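Local coordinates for protein GCN5-related N-acetyltransferase (PDB 3G3S) that probably transfers an acetyl group from acetyl-CoA to an amine, as other GCN5-related N-acetyltransferases do, at residues F55-P60 against V76-A81; P40-A45 against Q59-L64. One frame throughout, in Å; residues are numbered along the deposited sequence.

Contact 1: residues F55-P60 against V76-A81; sequences FLAGQP and VPQNQA. With EDO (1,2-ethanediol), chain H; EDO (1,2-ethanediol), chain G.
The F55 ring runs alongside V76, their side chains leaving the sheet on the same face. Its CD2 corner sits 3.6 Å from V76 CB. The neighbouring ring atom CE2 is 3.8 Å from V76 CG2, and the CD2-CE2 bond runs obliquely past the valine branch. I20 and I21 of helix 19-26 also pack on F55. The other flat group is the Q78 amide. Its CD lies 3.8 Å from A57 CB, and W16 touches both side chains. With CG anti to the backbone N (chi1 178°) and an extended chain, Q78 brings OE1 to G58 N at 2.7 Å. That bond is nearly straight (170°). Q78 NE2 has its own hydrogen-bond partner, L12 O.

The backbones pair as parallel strands. L56 N donates to V76 O (3.0 Å), and Q78 N donates to L56 O (2.9 Å). L56 straddles P77, which has no N-H to give. Farther on, P60 CG presses on A81 CB at 3.5 Å, a tight fit at the start of helix 80-90. N79 caps this helix, with OD1 taking W82 N and, weakly, A81 N. One 1,2-ethanediol, probably from the crystallisation liquor, donates through O2 to Q78 O.

This contact pairs the two strands of a beta-alpha-beta unit. The Q78 amide oxygen takes the place Q78 O would hold in continued parallel pairing, which probably keeps G58 N bonded as the strands part.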
ATOM      1  N   PHE A  55      -0.061  -9.168 -17.111  1.00 19.66           N
ATOM      2  CA  PHE A  55       1.060  -9.933 -16.567  1.00 20.96           C
ATOM      3  C   PHE A  55       0.533 -11.225 -16.035  1.00 18.91           C
ATOM      4  O   PHE A  55      -0.292 -11.234 -15.122  1.00 22.29           O
ATOM      5  CB  PHE A  55       1.763  -9.184 -15.460  1.00 19.97           C
ATOM      6  CG  PHE A  55       2.497  -7.963 -15.933  1.00 17.37           C
ATOM      7  CD1 PHE A  55       1.852  -6.739 -16.013  1.00 20.12           C
ATOM      8  CD2 PHE A  55       3.823  -8.058 -16.316  1.00 24.66           C
ATOM      9  CE1 PHE A  55       2.546  -5.612 -16.425  1.00 22.82           C
ATOM     10  CE2 PHE A  55       4.534  -6.922 -16.748  1.00 22.84           C
ATOM     11  CZ  PHE A  55       3.897  -5.719 -16.805  1.00 19.83           C
ATOM     12  N   LEU A  56       1.074 -12.319 -16.551  1.00 20.22           N
ATOM     13  CA  LEU A  56       0.549 -13.658 -16.259  1.00 21.66           C
ATOM     14  C   LEU A  56       1.453 -14.501 -15.370  1.00 20.15           C
ATOM     15  O   LEU A  56       2.517 -14.874 -15.792  1.00 22.80           O
ATOM     16  CB  LEU A  56       0.361 -14.356 -17.597  1.00 19.66           C
ATOM     17  CG  LEU A  56      -0.656 -13.638 -18.498  1.00 22.17           C
ATOM     18  CD1 LEU A  56      -0.262 -13.861 -19.999  1.00 19.82           C
ATOM     19  CD2 LEU A  56      -2.062 -14.074 -18.108  1.00 21.11           C
ATOM     20  N   ALA A  57       0.997 -14.851 -14.170  1.00 22.47           N
ATOM     21  CA  ALA A  57       1.825 -15.596 -13.212  1.00 22.70           C
ATOM     22  C   ALA A  57       1.246 -16.974 -12.783  1.00 21.70           C
ATOM     23  O   ALA A  57       0.039 -17.279 -12.938  1.00 22.20           O
ATOM     24  CB  ALA A  57       2.088 -14.719 -12.000  1.00 20.42           C
ATOM     25  N   GLY A  58       2.140 -17.831 -12.293  1.00 23.01           N
ATOM     26  CA  GLY A  58       1.745 -19.153 -11.816  1.00 22.47           C
ATOM     27  C   GLY A  58       1.643 -20.182 -12.938  1.00 22.02           C
ATOM     28  O   GLY A  58       2.343 -20.109 -13.919  1.00 22.10           O
ATOM     29  N   GLN A  59       0.816 -21.202 -12.740  1.00 22.54           N
ATOM     30  CA  GLN A  59       0.621 -22.196 -13.749  1.00 21.70           C
ATOM     31  C   GLN A  59      -0.131 -21.554 -14.904  1.00 20.75           C
ATOM     32  O   GLN A  59      -0.997 -20.700 -14.679  1.00 21.92           O
ATOM     33  CB  GLN A  59      -0.179 -23.387 -13.188  1.00 20.44           C
ATOM     34  CG  GLN A  59       0.563 -24.155 -12.107  1.00 23.80           C
ATOM     35  CD  GLN A  59       1.872 -24.807 -12.599  1.00 24.76           C
ATOM     36  OE1 GLN A  59       1.952 -25.318 -13.723  1.00 26.83           O
ATOM     37  NE2 GLN A  59       2.895 -24.799 -11.746  1.00 24.66           N
ATOM     38  N   PRO A  60       0.214 -21.935 -16.145  1.00 20.71           N
ATOM     39  CA  PRO A  60      -0.497 -21.437 -17.329  1.00 22.75           C
ATOM     40  C   PRO A  60      -1.922 -21.882 -17.249  1.00 24.06           C
ATOM     41  O   PRO A  60      -2.175 -22.999 -16.809  1.00 25.45           O
ATOM     42  CB  PRO A  60       0.194 -22.133 -18.500  1.00 22.39           C
ATOM     43  CG  PRO A  60       1.487 -22.573 -17.967  1.00 29.17           C
ATOM     44  CD  PRO A  60       1.307 -22.845 -16.506  1.00 23.69           C
ATOM     45  N   VAL A  76       2.429 -10.404 -20.906  1.00 19.68           N
ATOM     46  CA  VAL A  76       3.762 -10.657 -20.393  1.00 20.74           C
ATOM     47  C   VAL A  76       3.771 -11.954 -19.568  1.00 22.14           C
ATOM     48  O   VAL A  76       3.331 -11.965 -18.435  1.00 22.81           O
ATOM     49  CB  VAL A  76       4.310  -9.491 -19.555  1.00 22.20           C
ATOM     50  CG1 VAL A  76       5.774  -9.829 -19.144  1.00 19.53           C
ATOM     51  CG2 VAL A  76       4.210  -8.135 -20.311  1.00 19.85           C
ATOM     52  N   PRO A  77       4.297 -13.047 -20.139  1.00 21.45           N
ATOM     53  CA  PRO A  77       4.370 -14.309 -19.425  1.00 22.24           C
ATOM     54  C   PRO A  77       5.457 -14.341 -18.350  1.00 25.31           C
ATOM     55  O   PRO A  77       6.598 -13.952 -18.616  1.00 23.83           O
ATOM     56  CB  PRO A  77       4.761 -15.299 -20.506  1.00 23.16           C
ATOM     57  CG  PRO A  77       5.448 -14.541 -21.531  1.00 17.69           C
ATOM     58  CD  PRO A  77       4.865 -13.155 -21.502  1.00 19.91           C
ATOM     59  N   GLN A  78       5.113 -14.835 -17.170  1.00 25.51           N
ATOM     60  CA  GLN A  78       6.075 -14.950 -16.100  1.00 22.19           C
ATOM     61  C   GLN A  78       7.143 -15.942 -16.479  1.00 24.11           C
ATOM     62  O   GLN A  78       8.310 -15.798 -16.102  1.00 21.17           O
ATOM     63  CB  GLN A  78       5.393 -15.474 -14.855  1.00 19.24           C
ATOM     64  CG  GLN A  78       6.334 -15.689 -13.663  1.00 22.52           C
ATOM     65  CD  GLN A  78       5.602 -16.169 -12.425  1.00 26.04           C
ATOM     66  OE1 GLN A  78       4.748 -17.095 -12.477  1.00 19.42           O
ATOM     67  NE2 GLN A  78       5.928 -15.563 -11.296  1.00 20.44           N
ATOM     68  N   ASN A  79       6.734 -16.967 -17.211  1.00 22.21           N
ATOM     69  CA  ASN A  79       7.621 -18.075 -17.545  1.00 21.77           C
ATOM     70  C   ASN A  79       7.333 -18.694 -18.915  1.00 20.64           C
ATOM     71  O   ASN A  79       6.364 -18.365 -19.578  1.00 20.03           O
ATOM     72  CB  ASN A  79       7.560 -19.122 -16.420  1.00 19.06           C
ATOM     73  CG  ASN A  79       6.154 -19.615 -16.165  1.00 20.50           C
ATOM     74  OD1 ASN A  79       5.547 -20.130 -17.060  1.00 21.50           O
ATOM     75  ND2 ASN A  79       5.630 -19.432 -14.961  1.00 16.47           N
ATOM     76  N   GLN A  80       8.213 -19.592 -19.325  1.00 21.63           N
ATOM     77  CA  GLN A  80       8.144 -20.200 -20.636  1.00 24.39           C
ATOM     78  C   GLN A  80       6.914 -21.096 -20.787  1.00 23.44           C
ATOM     79  O   GLN A  80       6.460 -21.303 -21.908  1.00 24.56           O
ATOM     80  CB  GLN A  80       9.418 -20.985 -20.906  1.00 23.41           C
ATOM     81  CG  GLN A  80       9.469 -21.573 -22.297  1.00 28.20           C
ATOM     82  CD  GLN A  80       9.427 -20.543 -23.378  1.00 30.26           C
ATOM     83  OE1 GLN A  80      10.243 -19.630 -23.396  1.00 21.61           O
ATOM     84  NE2 GLN A  80       8.512 -20.713 -24.341  1.00 20.93           N
ATOM     85  N   ALA A  81       6.387 -21.597 -19.673  1.00 22.63           N
ATOM     86  CA  ALA A  81       5.186 -22.460 -19.705  1.00 20.90           C
ATOM     87  C   ALA A  81       3.980 -21.627 -20.181  1.00 22.43           C
ATOM     88  O   ALA A  81       3.122 -22.093 -20.960  1.00 22.46           O
ATOM     89  CB  ALA A  81       4.927 -23.081 -18.351  1.00 22.64           C
TER
HETATM   90  C1  EDO H 254       8.881 -15.806 -20.329  1.00 41.09           C
HETATM   91  O1  EDO H 254       9.456 -15.442 -19.081  1.00 30.01           O
HETATM   92  C2  EDO H 254       9.753 -16.886 -20.940  1.00 47.12           C
HETATM   93  O2  EDO H 254      11.008 -16.279 -21.257  1.00 52.09           O
HETATM   94  C1  EDO G 253      10.381 -13.520 -13.597  1.00 43.62           C
HETATM   95  O1  EDO G 253       9.676 -13.589 -12.348  1.00 56.81           O
HETATM   96  C2  EDO G 253       9.595 -12.724 -14.616  1.00 30.58           C
HETATM   97  O2  EDO G 253       9.989 -13.105 -15.915  1.00 41.30           O

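Contact 2: residues P40-A45 against Q59-L64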
ATOM      1  N   PRO A  40      -5.864 -20.408  -5.488  1.00 37.07           N
ATOM      2  CA  PRO A  40      -5.243 -19.759  -6.635  1.00 33.82           C
ATOM      3  C   PRO A  40      -3.905 -20.348  -7.017  1.00 31.89           C
ATOM      4  O   PRO A  40      -2.999 -20.387  -6.178  1.00 32.76           O
ATOM      5  CB  PRO A  40      -5.031 -18.328  -6.144  1.00 35.87           C
ATOM      6  CG  PRO A  40      -4.944 -18.434  -4.687  1.00 37.09           C
ATOM      7  CD  PRO A  40      -5.913 -19.512  -4.324  1.00 36.29           C
ATOM      8  N   GLN A  41      -3.787 -20.815  -8.264  1.00 29.31           N
ATOM      9  CA  GLN A  41      -2.533 -21.340  -8.793  1.00 27.18           C
ATOM     10  C   GLN A  41      -2.039 -20.544 -10.015  1.00 23.46           C
ATOM     11  O   GLN A  41      -0.912 -20.711 -10.451  1.00 23.14           O
ATOM     12  CB  GLN A  41      -2.699 -22.773  -9.257  1.00 30.28           C
ATOM     13  CG  GLN A  41      -3.172 -23.820  -8.269  1.00 37.17           C
ATOM     14  CD  GLN A  41      -3.238 -25.204  -8.959  1.00 49.22           C
ATOM     15  OE1 GLN A  41      -2.211 -25.733  -9.404  1.00 51.93           O
ATOM     16  NE2 GLN A  41      -4.449 -25.773  -9.069  1.00 46.83           N
ATOM     17  N   SER A  42      -2.919 -19.729 -10.577  1.00 22.47           N
ATOM     18  CA  SER A  42      -2.681 -18.955 -11.769  1.00 23.71           C
ATOM     19  C   SER A  42      -3.280 -17.574 -11.546  1.00 22.53           C
ATOM     20  O   SER A  42      -4.330 -17.452 -10.975  1.00 24.17           O
ATOM     21  CB  SER A  42      -3.316 -19.658 -12.981  1.00 22.26           C
ATOM     22  OG  SER A  42      -2.813 -20.992 -13.117  1.00 21.66           O
ATOM     23  N   ALA A  43      -2.587 -16.526 -11.973  1.00 20.20           N
ATOM     24  CA  ALA A  43      -3.085 -15.182 -11.807  1.00 22.05           C
ATOM     25  C   ALA A  43      -2.712 -14.250 -12.978  1.00 20.68           C
ATOM     26  O   ALA A  43      -1.773 -14.482 -13.743  1.00 23.05           O
ATOM     27  CB  ALA A  43      -2.594 -14.586 -10.459  1.00 21.58           C
ATOM     28  N   LEU A  44      -3.491 -13.182 -13.070  1.00 21.81           N
ATOM     29  CA  LEU A  44      -3.397 -12.165 -14.093  1.00 20.52           C
ATOM     30  C   LEU A  44      -3.487 -10.800 -13.438  1.00 20.58           C
ATOM     31  O   LEU A  44      -4.425 -10.507 -12.706  1.00 20.55           O
ATOM     32  CB  LEU A  44      -4.556 -12.286 -15.093  1.00 19.97           C
ATOM     33  CG  LEU A  44      -4.759 -11.151 -16.102  1.00 16.60           C
ATOM     34  CD1 LEU A  44      -3.617 -11.054 -17.135  1.00 14.66           C
ATOM     35  CD2 LEU A  44      -6.105 -11.344 -16.822  1.00 22.43           C
ATOM     36  N   ALA A  45      -2.445  -9.996 -13.621  1.00 20.20           N
ATOM     37  CA  ALA A  45      -2.489  -8.616 -13.231  1.00 18.99           C
ATOM     38  C   ALA A  45      -2.843  -7.870 -14.531  1.00 19.00           C
ATOM     39  O   ALA A  45      -2.060  -7.835 -15.502  1.00 19.55           O
ATOM     40  CB  ALA A  45      -1.132  -8.164 -12.637  1.00 19.21           C
ATOM     41  N   GLN A  59       0.816 -21.202 -12.740  1.00 22.54           N
ATOM     42  CA  GLN A  59       0.621 -22.196 -13.749  1.00 21.70           C
ATOM     43  C   GLN A  59      -0.131 -21.554 -14.904  1.00 20.75           C
ATOM     44  O   GLN A  59      -0.997 -20.700 -14.679  1.00 21.92           O
ATOM     45  CB  GLN A  59      -0.179 -23.387 -13.188  1.00 20.44           C
ATOM     46  CG  GLN A  59       0.563 -24.155 -12.107  1.00 23.80           C
ATOM     47  CD  GLN A  59       1.872 -24.807 -12.599  1.00 24.76           C
ATOM     48  OE1 GLN A  59       1.952 -25.318 -13.723  1.00 26.83           O
ATOM     49  NE2 GLN A  59       2.895 -24.799 -11.746  1.00 24.66           N
ATOM     50  N   PRO A  60       0.214 -21.935 -16.145  1.00 20.71           N
ATOM     51  CA  PRO A  60      -0.497 -21.437 -17.329  1.00 22.75           C
ATOM     52  C   PRO A  60      -1.922 -21.882 -17.249  1.00 24.06           C
ATOM     53  O   PRO A  60      -2.175 -22.999 -16.809  1.00 25.45           O
ATOM     54  CB  PRO A  60       0.194 -22.133 -18.500  1.00 22.39           C
ATOM     55  CG  PRO A  60       1.487 -22.573 -17.967  1.00 29.17           C
ATOM     56  CD  PRO A  60       1.307 -22.845 -16.506  1.00 23.69           C
ATOM     57  N   HIS A  61      -2.825 -20.985 -17.618  1.00 24.03           N
ATOM     58  CA  HIS A  61      -4.254 -21.210 -17.551  1.00 22.23           C
ATOM     59  C   HIS A  61      -4.970 -20.475 -18.689  1.00 22.90           C
ATOM     60  O   HIS A  61      -4.943 -19.259 -18.756  1.00 26.66           O
ATOM     61  CB  HIS A  61      -4.800 -20.719 -16.217  1.00 24.04           C
ATOM     62  CG  HIS A  61      -6.101 -21.352 -15.873  1.00 30.51           C
ATOM     63  ND1 HIS A  61      -7.259 -21.067 -16.557  1.00 39.92           N
ATOM     64  CD2 HIS A  61      -6.413 -22.316 -14.982  1.00 36.48           C
ATOM     65  CE1 HIS A  61      -8.239 -21.812 -16.080  1.00 40.80           C
ATOM     66  NE2 HIS A  61      -7.756 -22.571 -15.117  1.00 42.58           N
ATOM     67  N   ARG A  62      -5.685 -21.208 -19.541  1.00 26.25           N
ATOM     68  CA  ARG A  62      -6.263 -20.586 -20.717  1.00 26.07           C
ATOM     69  C   ARG A  62      -7.407 -19.627 -20.402  1.00 25.41           C
ATOM     70  O   ARG A  62      -7.627 -18.689 -21.162  1.00 28.03           O
ATOM     71  CB  ARG A  62      -6.657 -21.637 -21.762  1.00 29.29           C
ATOM     72  CG  ARG A  62      -7.753 -22.556 -21.310  1.00 39.56           C
ATOM     73  CD  ARG A  62      -8.120 -23.585 -22.380  1.00 50.33           C
ATOM     74  NE  ARG A  62      -6.985 -24.414 -22.814  1.00 57.50           N
ATOM     75  CZ  ARG A  62      -6.479 -24.487 -24.047  1.00 59.16           C
ATOM     76  NH1 ARG A  62      -5.435 -25.283 -24.266  1.00 64.34           N
ATOM     77  NH2 ARG A  62      -7.012 -23.814 -25.073  1.00 64.59           N
ATOM     78  N   ASP A  63      -8.107 -19.794 -19.282  1.00 24.92           N
ATOM     79  CA  ASP A  63      -9.184 -18.860 -18.979  1.00 26.14           C
ATOM     80  C   ASP A  63      -8.674 -17.445 -18.683  1.00 26.20           C
ATOM     81  O   ASP A  63      -9.380 -16.464 -18.958  1.00 25.63           O
ATOM     82  CB  ASP A  63     -10.044 -19.356 -17.837  1.00 28.23           C
ATOM     83  CG  ASP A  63     -10.874 -20.576 -18.210  1.00 31.92           C
ATOM     84  OD1 ASP A  63     -10.806 -21.044 -19.375  1.00 39.65           O
ATOM     85  OD2 ASP A  63     -11.582 -21.061 -17.303  1.00 50.66           O
ATOM     86  N   LEU A  64      -7.475 -17.326 -18.117  1.00 24.66           N
ATOM     87  CA  LEU A  64      -6.925 -16.000 -17.874  1.00 23.79           C
ATOM     88  C   LEU A  64      -6.543 -15.286 -19.199  1.00 24.32           C
ATOM     89  O   LEU A  64      -6.678 -14.064 -19.339  1.00 25.96           O
ATOM     90  CB  LEU A  64      -5.733 -16.086 -16.901  1.00 23.28           C
ATOM     91  CG  LEU A  64      -6.030 -16.475 -15.438  1.00 28.36           C
ATOM     92  CD1 LEU A  64      -4.745 -16.522 -14.606  1.00 20.23           C
ATOM     93  CD2 LEU A  64      -7.067 -15.528 -14.783  1.00 27.21           C
TER
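S42 and Q59 meet through a side-chain hydroxyl and a main-chain carbonyl. S42 OG donates to Q59 O, with a modelled separation of 2.4 Å. This is very short, and the exact length is doubtful. The hydroxyl is placed by chi1 of -57°, which sets OG beside the backbone N of S42 and anti to its carbonyl carbon. Q59 N donates to Q41 O, the carbonyl just before S42, at 2.9 Å, with an angle of 156° at the hydrogen. Both main-chain polar atoms of Q59 are therefore satisfied by the 40-45 segment. The N-H groups of Q41 and S42 turn elsewhere, to D35 OD1.

H61 takes the N-cap position of helix 62-68. Its ND1 accepts D63 N at 3.1 Å, and this donor lies close to the ring plane (14° out of it). The H61 carbonyl receives a weak bond from L64 N. H61 CB lies 3.7 Å from S42 OG, so the cap residue also lies against the serine.

Beyond the polar part, L64 packs against strand 42-48. Its CD1 rests on the main chain, 3.4 Å from A43 N, whose residue pairs with A57 in the sheet. The other branch, CD2, is 4.1 Å from L44 CB. Y33 of strand 31-34 also touches both leucines.

The contact ties the turn after strand 52-58 to the start of the neighbouring antiparallel strand. Hydrogen bonds hold the turn, the histidine satisfies a first-turn N-H, and a buried leucine seats the helix on the sheet.

Both contacts are partly buried. They overlap at Q59 and P60, but P60 packs in contact 1 and Q59 bonds in contact 2. Contact 1 joins strand 52-58 to its parallel neighbour 73-77. Contact 2 lies on the other flank, toward strand 42-48, which is antiparallel. The two meet in the sheet itself: A57 N is 2.8 Å from A43 O, and L56 packs on L44. Each buries apolar side chains, F55 with V76 and L64 with L44. S42 is buried too; the exposed residues are Q41 and Q59 in contact 2 and A81 in contact 1. N79 caps with an amide oxygen, H61 with a ring nitrogen, each at the helix after its strand.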